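Local coordinates for protein ribulose bisphosphate carboxylase (Pyrococcus horikoshii, PDB 2CWX) that probably catalyses the carboxylation of ribulose 1,5-bisphosphate to two molecules of 3-phosphoglycerate, as part of an archaeal AMP degradation pathway, at residues M147-R152 with G181-K186; I275-A280 with D308-G313; A301-G306 with L333-E338; F344-G349 with V368-G373. All coordinates share one frame; numbering follows the deposited sequence.

In the fold
All four contacts belong to the catalytic alpha/beta barrel, and three of them reach its parallel eight-stranded sheet. Contacts 2 and 4 are pairings of neighbouring strands in the core; strands 309-311 and 344-347 are themselves adjacent, so the two run on into each other. Both combine regular backbone bonds with predicted active-site residues at the C-terminal ends, but contact 2 has polar side chains along its length and contact 4 an apolar start. Contact 1, at the opposite end of strand 184-186, depends on a salt bridge to a buried aspartate, yet that strand carries Lys186 up to the histidines of contact 2 and to Gln370 of contact 4. Contact 3 lies outside the strands, where an arginine and a tryptophan join the ends of two helices.

Contact 1 (M147-R152 with G181-K186)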
# COMPACT_ATOMS: atom_id res chain seq x y z
N MET A 147 16.58 4.65 -31.87
CA MET A 147 17.41 5.78 -32.27
C MET A 147 17.16 6.22 -33.71
O MET A 147 17.58 7.29 -34.08
CB MET A 147 18.90 5.50 -32.09
CG MET A 147 19.39 5.39 -30.65
SD MET A 147 19.07 6.82 -29.63
CE MET A 147 20.08 7.99 -30.35
N GLY A 148 16.50 5.40 -34.52
CA GLY A 148 16.28 5.72 -35.92
C GLY A 148 17.55 5.81 -36.77
O GLY A 148 17.63 6.64 -37.64
N VAL A 149 18.53 4.96 -36.50
CA VAL A 149 19.82 5.01 -37.18
C VAL A 149 20.08 3.60 -37.65
O VAL A 149 20.37 2.70 -36.85
CB VAL A 149 20.93 5.44 -36.23
CG1 VAL A 149 22.29 5.34 -36.93
CG2 VAL A 149 20.69 6.84 -35.74
N LYS A 150 19.91 3.38 -38.94
CA LYS A 150 19.80 2.01 -39.43
C LYS A 150 21.11 1.32 -39.77
O LYS A 150 21.22 0.11 -39.61
CB LYS A 150 18.76 1.88 -40.56
CG LYS A 150 19.14 2.38 -41.91
CD LYS A 150 18.02 2.04 -42.94
CE LYS A 150 18.09 2.97 -44.16
NZ LYS A 150 17.13 2.58 -45.27
N ASP A 151 22.11 2.08 -40.17
CA ASP A 151 23.28 1.51 -40.81
C ASP A 151 24.60 1.99 -40.16
O ASP A 151 25.43 1.17 -39.84
CB ASP A 151 23.24 1.83 -42.31
CG ASP A 151 24.35 1.13 -43.08
OD1 ASP A 151 24.42 -0.12 -42.98
OD2 ASP A 151 25.22 1.74 -43.78
N ARG A 152 24.77 3.29 -39.95
CA ARG A 152 26.06 3.82 -39.52
C ARG A 152 26.28 3.55 -38.03
O ARG A 152 25.33 3.23 -37.31
CB ARG A 152 26.13 5.34 -39.78
CG ARG A 152 25.16 6.20 -38.94
CD ARG A 152 25.35 7.71 -39.13
NE ARG A 152 24.29 8.46 -38.45
CZ ARG A 152 24.27 8.72 -37.13
NH1 ARG A 152 25.25 8.32 -36.32
NH2 ARG A 152 23.26 9.39 -36.61
N GLY A 181 25.40 17.04 -34.09
CA GLY A 181 25.21 15.72 -34.66
C GLY A 181 25.51 14.53 -33.75
O GLY A 181 25.25 13.40 -34.16
N ILE A 182 26.04 14.75 -32.55
CA ILE A 182 26.28 13.63 -31.65
C ILE A 182 24.92 12.96 -31.36
O ILE A 182 23.93 13.62 -31.18
CB ILE A 182 26.93 14.09 -30.36
CG1 ILE A 182 28.39 14.53 -30.61
CG2 ILE A 182 26.94 13.02 -29.32
CD1 ILE A 182 29.25 13.50 -31.36
N ASP A 183 24.90 11.65 -31.32
CA ASP A 183 23.67 10.92 -30.99
C ASP A 183 23.49 10.82 -29.49
O ASP A 183 22.39 11.03 -29.00
CB ASP A 183 23.70 9.51 -31.55
CG ASP A 183 23.98 9.47 -33.04
OD1 ASP A 183 23.09 9.89 -33.83
OD2 ASP A 183 25.04 9.00 -33.51
N LEU A 184 24.56 10.50 -28.76
CA LEU A 184 24.48 10.18 -27.34
C LEU A 184 25.43 11.04 -26.51
O LEU A 184 26.68 11.01 -26.69
CB LEU A 184 24.82 8.71 -27.08
CG LEU A 184 24.18 7.67 -27.98
CD1 LEU A 184 24.73 6.31 -27.74
CD2 LEU A 184 22.69 7.64 -27.74
N LEU A 185 24.86 11.85 -25.62
CA LEU A 185 25.62 12.52 -24.57
C LEU A 185 25.94 11.45 -23.53
O LEU A 185 25.11 10.61 -23.22
CB LEU A 185 24.76 13.60 -23.94
CG LEU A 185 25.37 14.34 -22.74
CD1 LEU A 185 26.51 15.24 -23.18
CD2 LEU A 185 24.31 15.13 -22.02
N LYS A 186 27.16 11.47 -23.01
CA LYS A 186 27.60 10.47 -22.05
C LYS A 186 28.20 11.11 -20.82
O LYS A 186 29.08 11.92 -20.92
CB LYS A 186 28.58 9.47 -22.68
CG LYS A 186 29.05 8.36 -21.70
CD LYS A 186 29.89 7.29 -22.42
CE LYS A 186 30.58 6.36 -21.40
NZ LYS A 186 31.37 7.19 -20.32
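Arg152 and Asp183 meet end-on in a two-pronged salt bridge: NH1 donates to Asp183 OD2 at 2.9 Å and NH2 to Asp183 OD1 at 2.8 Å. Guanidinium and carboxylate are nearly coplanar, their planes 13° apart, and each oxygen offers its syn lone pair to an almost straight N-H bond (176° at both hydrogens). Beside this pair the methyl end of Met147 reaches over, Met147 CE lying 3.7 Å from Leu184 CD2. The same Met147 CE is 4.0 Å from Asp183 O. The Met147 chain is bent at chi2 and chi3, which turns the thioether end back onto the start of strand 184-186. In the next shell, Val149 CG1 sits 3.9 Å above the centre of one face of the Arg152 guanidinium, packing against it. Asp183 OD2 also accepts from the backbone N of Thr155 on strand 154-157, so the carboxylate is fixed from two quarters. Gly148, with positive phi, ends helix 139-147 in a Schellman motif and turns the chain into the loop that delivers Arg152. A leucine in place of Arg152 would probably leave the buried Asp183 carboxylate without its countercharge and open a gap beneath Val149. The paired charges thus probably favour an ionised Asp183 in this buried setting, tying the loop before one barrel strand to the entry of the next.

Contact 2 (I275-A280 with D308-G313)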
# COMPACT_ATOMS: atom_id res chain seq x y z
N ILE A 275 20.62 -0.38 -21.26
CA ILE A 275 21.76 -0.24 -20.35
C ILE A 275 23.04 -0.08 -21.12
O ILE A 275 23.37 -0.92 -21.97
CB ILE A 275 21.93 -1.45 -19.40
CG1 ILE A 275 20.72 -1.63 -18.53
CG2 ILE A 275 23.21 -1.29 -18.54
CD1 ILE A 275 20.69 -2.91 -17.77
N HIS A 276 23.75 0.98 -20.82
CA HIS A 276 25.09 1.18 -21.30
C HIS A 276 26.00 0.85 -20.13
O HIS A 276 25.89 1.45 -19.05
CB HIS A 276 25.30 2.63 -21.74
CG HIS A 276 26.73 2.96 -22.00
ND1 HIS A 276 27.24 3.04 -23.27
CD2 HIS A 276 27.77 3.15 -21.16
CE1 HIS A 276 28.54 3.31 -23.20
NE2 HIS A 276 28.88 3.35 -21.92
N ALA A 277 26.86 -0.14 -20.33
CA ALA A 277 27.75 -0.58 -19.28
C ALA A 277 29.13 0.06 -19.49
O ALA A 277 29.76 -0.11 -20.54
CB ALA A 277 27.87 -2.07 -19.30
N HIS A 278 29.54 0.84 -18.50
CA HIS A 278 30.90 1.32 -18.39
C HIS A 278 31.70 0.30 -17.59
O HIS A 278 31.21 -0.26 -16.61
CB HIS A 278 30.93 2.62 -17.61
CG HIS A 278 32.14 3.45 -17.89
ND1 HIS A 278 33.40 3.10 -17.47
CD2 HIS A 278 32.26 4.65 -18.52
CE1 HIS A 278 34.26 4.03 -17.86
NE2 HIS A 278 33.60 4.98 -18.50
N ARG A 279 32.92 0.07 -17.99
CA ARG A 279 33.66 -1.02 -17.41
C ARG A 279 34.78 -0.54 -16.48
O ARG A 279 35.70 -1.30 -16.19
CB ARG A 279 34.22 -1.90 -18.52
CG ARG A 279 35.28 -1.22 -19.38
CD ARG A 279 35.96 -2.20 -20.39
NE ARG A 279 37.00 -1.51 -21.15
CZ ARG A 279 37.87 -2.11 -21.95
NH1 ARG A 279 37.82 -3.42 -22.12
NH2 ARG A 279 38.80 -1.39 -22.57
N ALA A 280 34.68 0.68 -15.96
CA ALA A 280 35.70 1.22 -15.03
C ALA A 280 36.05 0.25 -13.88
O ALA A 280 35.15 -0.36 -13.28
CB ALA A 280 35.23 2.63 -14.45
N ASP A 308 23.18 -3.57 -23.07
CA ASP A 308 22.90 -3.32 -24.47
C ASP A 308 24.10 -2.79 -25.24
O ASP A 308 24.18 -2.99 -26.44
CB ASP A 308 21.71 -2.38 -24.61
CG ASP A 308 20.46 -2.94 -24.00
OD1 ASP A 308 19.77 -3.74 -24.69
OD2 ASP A 308 20.06 -2.64 -22.84
N GLN A 309 25.01 -2.10 -24.55
CA GLN A 309 26.26 -1.60 -25.13
C GLN A 309 27.30 -1.76 -24.03
O GLN A 309 26.98 -1.59 -22.86
CB GLN A 309 26.21 -0.11 -25.52
CG GLN A 309 24.90 0.40 -25.76
CD GLN A 309 24.80 1.80 -26.27
OE1 GLN A 309 25.40 2.75 -25.73
NE2 GLN A 309 23.91 1.98 -27.22
N ILE A 310 28.53 -2.04 -24.40
CA ILE A 310 29.61 -2.10 -23.44
C ILE A 310 30.92 -1.62 -24.05
O ILE A 310 31.19 -1.90 -25.20
CB ILE A 310 29.78 -3.54 -22.89
CG1 ILE A 310 30.73 -3.57 -21.71
CG2 ILE A 310 30.25 -4.51 -23.94
CD1 ILE A 310 30.67 -4.90 -20.91
N HIS A 311 31.74 -0.93 -23.25
CA HIS A 311 33.10 -0.52 -23.67
C HIS A 311 34.01 -1.75 -23.90
O HIS A 311 34.06 -2.63 -23.04
CB HIS A 311 33.78 0.37 -22.61
CG HIS A 311 33.08 1.65 -22.29
ND1 HIS A 311 33.40 2.40 -21.16
CD2 HIS A 311 32.10 2.33 -22.93
CE1 HIS A 311 32.62 3.47 -21.13
NE2 HIS A 311 31.83 3.46 -22.18
N THR A 312 34.68 -1.83 -25.05
CA THR A 312 35.69 -2.86 -25.30
C THR A 312 37.10 -2.36 -25.66
O THR A 312 38.07 -3.09 -25.49
CB THR A 312 35.25 -3.82 -26.45
OG1 THR A 312 35.17 -3.11 -27.68
CG2 THR A 312 33.84 -4.36 -26.23
N GLY A 313 37.22 -1.16 -26.22
CA GLY A 313 38.49 -0.71 -26.79
C GLY A 313 38.55 -0.52 -28.32
O GLY A 313 37.66 -0.97 -29.07
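His311 NE2 approaches His276 NE2 to 3.0 Å, while the CE1-ND1 edge of the same His311 ring points toward the face of His278 in a T-shaped pair with planes at 72°, its exact spacing doubtful. His278 and His311 end the parallel strands 274-278 and 309-311 of the barrel; His276 lies mid-strand. The tight part of the contact is the strand pairing itself. Ala277 N donates to Gln309 O at 2.9 Å, and His311 N reaches Ala277 O weakly. At the strand entry Ile275 N is held by Asp308 OD2 at 2.8 Å, and Ile275 O accepts from both Asp308 N and Gln309 N. His276 CG is anti to the backbone N (chi1 169°), which brings the ring, on the face it shares with Gln309, toward Gln309 and His311. There His276 ND1 donates to Gln309 OE1 at 3.1 Å, in the ring plane and on a lone pair of the amide oxygen, which would restrain the turn of the ring.

Beyond the strands the packing is looser. The partly exposed Arg279 lays its extended chain past His311, CG 3.9 Å from His311 CB, and places one guanidinium face over the backbone of Thr312 and Gly313. Where the first strand ends, Asn108 of a second subunit packs on His278 and Ala280. The predicted proton acceptor His278 and predicted substrate ligand His311 lie beside Lys186, with Arg279, another predicted ligand, flanking His311 on the outer side. The bond from ND1 to Gln309 OE1 leaves His276 NE2 facing His311 NE2, consistent with ordering the histidines of the probable active site.

Contact 3 (A301-G306 with L333-E338)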
# COMPACT_ATOMS: atom_id res chain seq x y z
N ALA A 301 29.41 -12.53 -19.31
CA ALA A 301 28.50 -12.41 -18.20
C ALA A 301 27.58 -11.19 -18.34
O ALA A 301 26.38 -11.25 -18.05
CB ALA A 301 29.30 -12.36 -16.90
N ALA A 302 28.15 -10.07 -18.77
CA ALA A 302 27.35 -8.82 -18.94
C ALA A 302 26.34 -8.93 -20.05
O ALA A 302 25.24 -8.40 -19.94
CB ALA A 302 28.26 -7.66 -19.19
N ARG A 303 26.70 -9.64 -21.13
CA ARG A 303 25.79 -9.85 -22.23
C ARG A 303 24.64 -10.82 -21.79
O ARG A 303 23.49 -10.60 -22.07
CB ARG A 303 26.51 -10.36 -23.48
CG ARG A 303 25.56 -10.81 -24.60
CD ARG A 303 26.22 -10.93 -25.95
NE ARG A 303 25.23 -11.25 -26.98
CZ ARG A 303 25.42 -12.00 -28.06
NH1 ARG A 303 26.61 -12.53 -28.34
NH2 ARG A 303 24.39 -12.21 -28.87
N MET A 304 24.96 -11.85 -21.03
CA MET A 304 23.92 -12.80 -20.55
C MET A 304 22.90 -12.13 -19.71
O MET A 304 21.70 -12.35 -19.87
CB MET A 304 24.57 -13.86 -19.68
CG MET A 304 25.35 -14.77 -20.44
SD MET A 304 26.10 -16.05 -19.38
CE MET A 304 24.81 -16.72 -18.69
N ILE A 305 23.35 -11.29 -18.78
CA ILE A 305 22.43 -10.54 -17.93
C ILE A 305 21.66 -9.58 -18.79
O ILE A 305 20.42 -9.50 -18.73
CB ILE A 305 23.17 -9.81 -16.80
CG1 ILE A 305 23.80 -10.80 -15.86
CG2 ILE A 305 22.21 -8.92 -15.97
CD1 ILE A 305 24.80 -10.18 -14.87
N GLY A 306 22.39 -8.86 -19.61
CA GLY A 306 21.80 -8.13 -20.71
C GLY A 306 22.08 -6.63 -20.67
O GLY A 306 21.14 -5.86 -20.69
N LEU A 333 30.50 -10.28 -28.89
CA LEU A 333 29.36 -9.39 -28.54
C LEU A 333 28.30 -9.34 -29.65
O LEU A 333 27.09 -9.29 -29.36
CB LEU A 333 29.83 -7.97 -28.25
CG LEU A 333 30.59 -7.75 -26.96
CD1 LEU A 333 31.09 -6.34 -26.92
CD2 LEU A 333 29.68 -8.04 -25.75
N LEU A 334 28.77 -9.38 -30.90
CA LEU A 334 27.87 -9.32 -32.04
C LEU A 334 27.42 -10.68 -32.57
O LEU A 334 26.56 -10.74 -33.44
CB LEU A 334 28.51 -8.48 -33.18
CG LEU A 334 28.76 -7.03 -32.76
CD1 LEU A 334 29.74 -6.29 -33.70
CD2 LEU A 334 27.45 -6.25 -32.67
N SER A 335 27.94 -11.77 -32.03
CA SER A 335 27.64 -13.11 -32.54
C SER A 335 26.22 -13.58 -32.22
O SER A 335 25.61 -13.17 -31.24
CB SER A 335 28.65 -14.13 -31.98
OG SER A 335 28.53 -14.28 -30.58
N LYS A 336 25.67 -14.46 -33.05
CA LYS A 336 24.41 -15.11 -32.68
C LYS A 336 24.70 -16.00 -31.49
O LYS A 336 25.72 -16.67 -31.44
CB LYS A 336 23.83 -15.91 -33.84
CG LYS A 336 22.51 -16.64 -33.45
CD LYS A 336 21.78 -17.31 -34.64
CE LYS A 336 20.28 -17.46 -34.33
NZ LYS A 336 19.70 -18.67 -35.02
N TRP A 337 23.79 -15.98 -30.51
CA TRP A 337 23.94 -16.68 -29.26
C TRP A 337 22.55 -17.02 -28.70
O TRP A 337 22.09 -16.38 -27.73
CB TRP A 337 24.73 -15.85 -28.23
CG TRP A 337 25.26 -16.70 -27.07
CD1 TRP A 337 25.45 -18.07 -27.07
CD2 TRP A 337 25.65 -16.25 -25.76
NE1 TRP A 337 25.93 -18.47 -25.84
CE2 TRP A 337 26.07 -17.38 -25.03
CE3 TRP A 337 25.71 -14.99 -25.14
CZ2 TRP A 337 26.57 -17.30 -23.73
CZ3 TRP A 337 26.15 -14.91 -23.82
CH2 TRP A 337 26.57 -16.06 -23.12
N GLU A 338 21.89 -17.99 -29.32
CA GLU A 338 20.57 -18.46 -28.88
C GLU A 338 19.61 -17.26 -28.86
O GLU A 338 19.59 -16.50 -29.82
CB GLU A 338 20.68 -19.19 -27.54
CG GLU A 338 21.65 -20.38 -27.55
CD GLU A 338 21.07 -21.62 -28.27
OE1 GLU A 338 20.06 -21.48 -28.99
OE2 GLU A 338 21.61 -22.75 -28.07
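Arg303, near the C-terminal end of helix 295-305, reaches across to the carbonyl of Ser335, just after helix 323-334; the contact joins the ends of two outer helices of the alpha/beta barrel. The side chain starts with CG anti to the backbone N (chi1 171°) and stays extended as far as NE, a straight arm that carries the guanidinium between the end of the second helix and Trp337. NH2 donates to Ser335 O at 2.8 Å, nearly in line with the C=O bond though 15° out of the guanidinium plane, and NH1 adds a weak bond to the same oxygen at 3.1 Å. The guanidinium is sandwiched: Leu333 O lies 3.3 Å above one face, offset toward the rim, and Trp337 covers the opposite face with CB and CE3.

Arg303 and Trp337 slide past each other in opposite directions, their planes 59° apart, so this is no parallel stack. Farther out, Arg303 NE bonds Arg341 O and the guanidinium makes a cation-pi contact with Phe332, whose ring also meets Trp337 edge-to-face. Phe332, in the last turn of helix 323-334, and Arg341, in the loop after it, hold the group from further directions.

Met304, one residue on along the helix, crosses the six-membered ring of Trp337 obliquely in a Met-aromatic contact, its sulfur 5.0 Å from the ring centroid. Met304 CG makes the nearest approach, 3.2 Å from Trp337 CH2, with Met304 SD farther from that carbon at 3.8 Å.

Contact 4 (F344-G349 with V368-G373); sequences FPVASG and VIQAGG
Val346 and Val368 both place CG1 anti to the backbone N (chi1 179° and 178°); the matching torsions turn the branches alike, and the parallel register sets them side by side on one face of the sheet, Val346 CG2 4.0 Å from Val368 CB. Gln370 does likewise with CG (chi1 -176°), and its extended chain rises from the same face, bringing OE1 3.8 Å from Val346 CG1. Strands 344-347 and 368-370 are the parallel neighbours of a beta-alpha-beta unit of the barrel, connected through helix 356-363. Three backbone bonds join them: Val368 N to Pro345 O, Ala347 N to Val368 O at 2.7 Å, and Gln370 N to Ala347 O at 2.8 Å. At the strand entry Val368 CG2 sits over the face of the Phe344 ring in a CH-pi contact, 4.3 Å from its centroid, and the two side chains cross at about a right angle. Helix 139-147 packs on the same phenylalanine.

Toward the C-terminal ends the apolar pairing gives way to predicted substrate-binding residues: Ser348 and Gly349 on one strand's exit, Gln370 to Gly373 on the other's, with Ala371 as the N-cap of helix 372-376. A glycine replacing Gln370 would probably remove part of the cover of Val346 CG1 and of Ser348 CB, and deprive His311 and Lys186 of a neighbour in the probable active site. Between the two exits, Ser348 CB rests against the Gln370 side chain, 3.7 Å from Gln370 CB.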
# COMPACT_ATOMS: atom_id res chain seq x y z
N PHE A 344 26.05 -3.83 -28.66
CA PHE A 344 26.97 -2.89 -29.33
C PHE A 344 28.28 -2.79 -28.58
O PHE A 344 28.27 -2.38 -27.41
CB PHE A 344 26.43 -1.48 -29.31
CG PHE A 344 25.64 -1.06 -30.52
CD1 PHE A 344 24.31 -0.75 -30.39
CD2 PHE A 344 26.24 -0.90 -31.74
CE1 PHE A 344 23.57 -0.30 -31.48
CE2 PHE A 344 25.51 -0.47 -32.84
CZ PHE A 344 24.17 -0.18 -32.72
N PRO A 345 29.41 -3.06 -29.21
CA PRO A 345 30.68 -2.61 -28.68
C PRO A 345 30.76 -1.09 -28.68
O PRO A 345 30.25 -0.48 -29.59
CB PRO A 345 31.72 -3.17 -29.67
CG PRO A 345 30.99 -4.16 -30.49
CD PRO A 345 29.57 -3.78 -30.47
N VAL A 346 31.41 -0.51 -27.69
CA VAL A 346 31.60 0.93 -27.64
C VAL A 346 33.10 1.10 -27.81
O VAL A 346 33.89 0.57 -27.02
CB VAL A 346 31.17 1.54 -26.28
CG1 VAL A 346 31.39 3.05 -26.24
CG2 VAL A 346 29.72 1.20 -26.01
N ALA A 347 33.49 1.83 -28.85
CA ALA A 347 34.90 2.11 -29.07
C ALA A 347 35.22 3.50 -28.55
O ALA A 347 34.45 4.45 -28.76
CB ALA A 347 35.21 1.97 -30.57
N SER A 348 36.33 3.64 -27.82
CA SER A 348 36.83 4.94 -27.36
C SER A 348 38.31 4.89 -27.11
O SER A 348 38.91 3.82 -27.13
CB SER A 348 36.20 5.35 -26.04
OG SER A 348 36.80 4.63 -24.97
N GLY A 349 38.89 6.05 -26.84
CA GLY A 349 40.32 6.15 -26.55
C GLY A 349 41.06 6.91 -27.64
O GLY A 349 41.60 6.29 -28.56
N VAL A 368 29.24 1.82 -31.19
CA VAL A 368 29.01 3.15 -30.62
C VAL A 368 30.43 3.75 -30.52
O VAL A 368 31.33 3.15 -29.92
CB VAL A 368 28.32 3.12 -29.27
CG1 VAL A 368 28.14 4.57 -28.71
CG2 VAL A 368 26.93 2.42 -29.38
N ILE A 369 30.63 4.90 -31.12
CA ILE A 369 31.97 5.48 -31.20
C ILE A 369 31.95 6.67 -30.26
O ILE A 369 31.28 7.63 -30.52
CB ILE A 369 32.26 5.94 -32.64
CG1 ILE A 369 32.37 4.74 -33.56
CG2 ILE A 369 33.55 6.78 -32.72
CD1 ILE A 369 32.35 5.11 -35.07
N GLN A 370 32.66 6.54 -29.14
CA GLN A 370 32.80 7.57 -28.12
C GLN A 370 34.07 8.33 -28.44
O GLN A 370 35.17 7.85 -28.23
CB GLN A 370 32.92 6.92 -26.77
CG GLN A 370 32.99 7.85 -25.56
CD GLN A 370 33.26 7.06 -24.29
OE1 GLN A 370 32.73 5.92 -24.12
NE2 GLN A 370 34.11 7.60 -23.41
N ALA A 371 33.94 9.47 -29.06
CA ALA A 371 35.13 10.22 -29.44
C ALA A 371 35.06 11.57 -28.81
O ALA A 371 35.14 12.60 -29.49
CB ALA A 371 35.22 10.32 -30.97
N GLY A 372 34.98 11.59 -27.48
CA GLY A 372 34.81 12.87 -26.78
C GLY A 372 35.95 13.88 -26.96
O GLY A 372 35.72 15.07 -27.17
N GLY A 373 37.19 13.38 -26.90
CA GLY A 373 38.37 14.22 -27.03
C GLY A 373 38.50 14.95 -28.37
O GLY A 373 38.68 16.16 -28.40